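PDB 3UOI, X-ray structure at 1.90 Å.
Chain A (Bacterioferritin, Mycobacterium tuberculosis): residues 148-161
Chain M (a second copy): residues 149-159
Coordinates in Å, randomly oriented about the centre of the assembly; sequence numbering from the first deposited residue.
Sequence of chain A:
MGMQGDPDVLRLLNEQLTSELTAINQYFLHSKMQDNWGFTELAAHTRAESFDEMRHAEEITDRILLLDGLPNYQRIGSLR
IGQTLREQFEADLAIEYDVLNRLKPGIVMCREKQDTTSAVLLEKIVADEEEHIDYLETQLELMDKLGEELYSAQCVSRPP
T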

# COMPACT_ATOMS: atom_id res chain seq x y z
N GLU A 148 51.97 -10.07 14.83
CA GLU A 148 51.64 -10.33 13.48
C GLU A 148 50.51 -11.37 13.20
O GLU A 148 49.65 -11.14 12.41
N GLU A 149 50.56 -12.51 13.87
CA GLU A 149 49.56 -13.53 13.72
C GLU A 149 48.19 -13.02 14.19
O GLU A 149 47.25 -13.14 13.54
N LEU A 150 48.13 -12.37 15.33
CA LEU A 150 46.92 -11.85 15.83
C LEU A 150 46.37 -10.77 14.93
O LEU A 150 45.21 -10.69 14.73
N TYR A 151 47.22 -9.94 14.40
CA TYR A 151 46.72 -8.93 13.54
C TYR A 151 46.04 -9.57 12.34
O TYR A 151 44.95 -9.24 12.03
N SER A 152 46.71 -10.54 11.76
CA SER A 152 46.33 -11.23 10.55
C SER A 152 44.99 -11.98 10.60
O SER A 152 44.24 -11.99 9.65
N ALA A 153 44.73 -12.55 11.76
CA ALA A 153 43.48 -13.17 12.05
C ALA A 153 42.37 -12.14 11.91
O ALA A 153 41.28 -12.47 11.63
N GLN A 154 42.65 -10.88 12.12
CA GLN A 154 41.60 -9.88 11.95
C GLN A 154 41.24 -9.60 10.45
O GLN A 154 40.31 -8.90 10.17
N CYS A 155 42.04 -10.11 9.54
CA CYS A 155 41.83 -9.94 8.11
C CYS A 155 41.12 -11.13 7.42
O CYS A 155 40.89 -11.10 6.26
N VAL A 156 40.80 -12.17 8.16
CA VAL A 156 40.03 -13.29 7.64
C VAL A 156 38.57 -13.14 8.07
O VAL A 156 38.24 -12.35 8.87
N SER A 157 37.71 -13.96 7.52
CA SER A 157 36.32 -13.93 7.89
C SER A 157 36.01 -15.16 8.73
O SER A 157 36.83 -16.02 8.79
N ARG A 158 34.86 -15.20 9.39
CA ARG A 158 34.43 -16.39 10.16
C ARG A 158 33.37 -17.24 9.48
O ARG A 158 32.23 -16.88 9.56
N PRO A 159 33.73 -18.37 8.89
CA PRO A 159 35.08 -18.88 8.86
C PRO A 159 35.87 -18.34 7.70
O PRO A 159 35.29 -17.73 6.87
N PRO A 160 37.17 -18.60 7.67
CA PRO A 160 38.02 -18.13 6.58
C PRO A 160 37.56 -18.64 5.25
O PRO A 160 37.21 -19.77 5.15
N THR A 161 37.58 -17.76 4.28
CA THR A 161 37.17 -17.99 2.90
C THR A 161 35.75 -18.48 2.69
O THR A 161 34.83 -17.70 2.72
N GLU M 149 45.94 -22.63 16.88
CA GLU M 149 44.95 -22.19 17.83
C GLU M 149 44.16 -20.96 17.38
O GLU M 149 43.01 -20.83 17.64
N LEU M 150 44.85 -20.05 16.75
CA LEU M 150 44.23 -18.86 16.23
C LEU M 150 43.34 -19.14 15.04
O LEU M 150 42.24 -18.74 15.01
N TYR M 151 43.84 -19.91 14.10
CA TYR M 151 43.04 -20.23 12.97
C TYR M 151 41.73 -20.91 13.42
O TYR M 151 40.68 -20.51 13.05
N SER M 152 41.83 -21.85 14.33
CA SER M 152 40.70 -22.53 14.88
C SER M 152 39.71 -21.58 15.54
O SER M 152 38.56 -21.80 15.50
N ALA M 153 40.15 -20.50 16.13
CA ALA M 153 39.25 -19.55 16.75
C ALA M 153 38.44 -18.75 15.73
O ALA M 153 37.53 -18.03 16.07
N GLN M 154 38.83 -18.85 14.49
CA GLN M 154 38.12 -18.21 13.43
C GLN M 154 36.99 -19.13 12.90
O GLN M 154 36.22 -18.74 12.08
N CYS M 155 36.93 -20.36 13.38
CA CYS M 155 35.90 -21.30 13.01
C CYS M 155 34.72 -21.46 13.98
O CYS M 155 33.82 -22.22 13.75
N VAL M 156 34.71 -20.68 15.02
CA VAL M 156 33.68 -20.73 15.99
C VAL M 156 32.95 -19.42 16.01
O VAL M 156 33.41 -18.43 15.54
N SER M 157 31.78 -19.46 16.56
CA SER M 157 30.94 -18.31 16.71
C SER M 157 31.17 -17.59 18.03
O SER M 157 31.89 -18.03 18.89
N ARG M 158 30.54 -16.44 18.15
CA ARG M 158 30.62 -15.70 19.35
C ARG M 158 29.26 -15.62 19.95
O ARG M 158 28.44 -14.95 19.47
N PRO M 159 29.04 -16.35 21.02
CA PRO M 159 30.06 -17.17 21.63
C PRO M 159 30.11 -18.53 21.03
O PRO M 159 29.28 -18.82 20.24

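Where do the apolar side chains meet? The two short helices run nearly parallel, 16° apart, with their axes 10.3 Å from each other at closest, and Leu M150 points toward chain A. With chi1 t and chi2 p, it sets CG 3.7 Å from CB of Ala A153, which points back toward it; and beside that methyl, Leu M150 CD2 comes within 3.4 Å of Glu A149 O. Leu A150 adopts the same t, p rotamer. Its CA-to-CB bond runs sideways, but its end comes nearer, so that its CD1 lies 3.8 Å from CD1 of Leu M150. Glu A149 (chi1 m) starts toward the partner, yet its carboxylate end leads away.

How does the tail of chain A find a seat? A cis peptide bond precedes Pro A159, and beyond it Pro A160 points toward chain M, its CG 3.5 Å from CE1 of Tyr M151. That tyrosine, chi1 t, leaves its backbone sideways and brings its ring end nearer. Val A156 (chi1 m) also points toward the partner, placing CG2 3.8 Å from Gln M154 CG.

What does Arg A158 reach for? It gives the largest area to the contact, 134 Å², through a long side chain with chi1 m and then chi2 and chi3 t. Its NH1 donates a hydrogen bond to Val M156 O at 2.8 Å, with that oxygen near the guanidinium plane. Ala M153 O is also near, 3.0 Å from Arg A158 NH1, but it lies over a face of the group, and the angle is too poor for a hydrogen bond. Arg M158, chi1 m, extends over the opposite face; Arg A158 NH2 and Arg M158 NH2 are 3.4 Å apart, two donors of like charge that cannot bond to each other. Both guanidinium groups have hydrogen-bond partners elsewhere in the structure.

What holds Gln M154? Its chi1 is m and its chi2 lies off the wells at -21°, a bend that brings NE2 back to its own helix, where it donates to Leu M150 O at 3.0 Å. The amide is thus anchored within chain M while its NE2 lies 4.0 Å from Ala A153 CB. Its backbone oxygen has no conventional partner and is buried by the contact, but it receives CA-H...O contacts: Gln M154 O is 3.4 Å from Pro A159 CA and 3.5 Å from Arg A158 CA.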

# COMPACT_ATOMS: atom_id res chain seq x y z
CB GLU A 148 52.90 -10.67 12.74
CG GLU A 148 52.93 -10.08 11.41
CD GLU A 148 54.29 -9.99 10.83
OE1 GLU A 148 54.41 -10.32 9.66
OE2 GLU A 148 55.21 -9.55 11.52
CB GLU A 149 49.99 -14.78 14.49
CG GLU A 149 51.37 -15.37 14.14
CD GLU A 149 52.57 -14.63 14.74
OE1 GLU A 149 52.46 -13.81 15.63
OE2 GLU A 149 53.67 -14.88 14.30
CB LEU A 150 47.09 -11.32 17.23
CG LEU A 150 45.76 -10.99 17.87
CD1 LEU A 150 44.77 -12.04 17.52
CD2 LEU A 150 45.78 -10.74 19.35
CB TYR A 151 47.80 -7.99 13.07
CG TYR A 151 47.38 -7.13 11.95
CD1 TYR A 151 46.65 -6.00 12.18
CD2 TYR A 151 47.68 -7.44 10.65
CE1 TYR A 151 46.25 -5.20 11.17
CE2 TYR A 151 47.29 -6.63 9.64
CZ TYR A 151 46.56 -5.51 9.90
OH TYR A 151 46.13 -4.68 8.89
CB SER A 152 47.44 -12.16 10.10
OG SER A 152 48.59 -11.45 9.80
CB ALA A 153 43.48 -13.77 13.42
CB GLN A 154 41.86 -8.62 12.73
CG GLN A 154 42.30 -8.84 14.17
CD GLN A 154 41.42 -9.76 14.98
OE1 GLN A 154 40.23 -9.66 14.95
NE2 GLN A 154 42.03 -10.64 15.72
CB CYS A 155 43.12 -9.60 7.42
SG CYS A 155 43.95 -8.16 8.13
CB VAL A 156 40.57 -14.64 8.09
CG1 VAL A 156 42.01 -14.71 7.92
CG2 VAL A 156 40.22 -14.88 9.46
CB SER A 157 35.51 -13.92 6.65
OG SER A 157 36.09 -14.76 5.72
CB ARG A 158 33.81 -16.01 11.49
CG ARG A 158 34.59 -15.10 12.37
CD ARG A 158 34.29 -15.38 13.84
NE ARG A 158 35.37 -14.91 14.66
CZ ARG A 158 35.70 -15.38 15.84
NH1 ARG A 158 35.02 -16.34 16.39
NH2 ARG A 158 36.72 -14.84 16.44
CB PRO A 159 34.85 -20.35 8.58
CG PRO A 159 33.78 -20.27 7.56
CD PRO A 159 32.83 -19.27 8.18
CB PRO A 160 39.40 -18.71 6.92
CG PRO A 160 39.32 -19.23 8.24
CD PRO A 160 37.96 -19.11 8.78
CB THR A 161 38.17 -18.78 2.13
OG1 THR A 161 39.45 -18.57 2.69
CG2 THR A 161 38.20 -18.26 0.74
CB GLU M 149 45.54 -22.03 19.22
CG GLU M 149 46.13 -23.28 19.76
CD GLU M 149 47.36 -23.69 19.01
OE1 GLU M 149 48.04 -22.86 18.43
OE2 GLU M 149 47.65 -24.88 19.00
CB LEU M 150 45.26 -17.80 15.93
CG LEU M 150 44.89 -16.34 15.74
CD1 LEU M 150 44.03 -15.74 16.83
CD2 LEU M 150 46.12 -15.59 15.60
CB TYR M 151 43.80 -21.11 12.01
CG TYR M 151 42.87 -21.68 11.02
CD1 TYR M 151 42.67 -21.06 9.82
CD2 TYR M 151 42.13 -22.78 11.30
CE1 TYR M 151 41.81 -21.53 8.94
CE2 TYR M 151 41.26 -23.26 10.39
CZ TYR M 151 41.10 -22.61 9.21
OH TYR M 151 40.24 -23.06 8.30
CB SER M 152 41.12 -23.64 15.86
OG SER M 152 41.94 -24.60 15.29
CB ALA M 153 39.95 -18.66 17.68
CB GLN M 154 39.07 -17.80 12.32
CG GLN M 154 40.16 -16.81 12.68
CD GLN M 154 39.89 -16.00 13.89
OE1 GLN M 154 39.04 -15.21 13.93
NE2 GLN M 154 40.64 -16.23 14.88
CB CYS M 155 36.51 -22.61 12.63
SG CYS M 155 37.77 -22.53 11.54
CB VAL M 156 34.22 -20.97 17.42
CG1 VAL M 156 35.16 -22.12 17.45
CG2 VAL M 156 34.88 -19.73 17.93
CB SER M 157 29.48 -18.68 16.52
OG SER M 157 28.99 -19.51 17.50
CB ARG M 158 31.16 -14.32 19.07
CG ARG M 158 32.59 -14.34 18.74
CD ARG M 158 33.08 -12.98 18.36
NE ARG M 158 34.52 -12.98 18.21
CZ ARG M 158 35.35 -12.41 19.06
NH1 ARG M 158 34.90 -11.79 20.10
NH2 ARG M 158 36.60 -12.47 18.83
CB PRO M 159 29.56 -17.29 23.04
CG PRO M 159 28.16 -17.18 22.97
CD PRO M 159 27.81 -16.38 21.80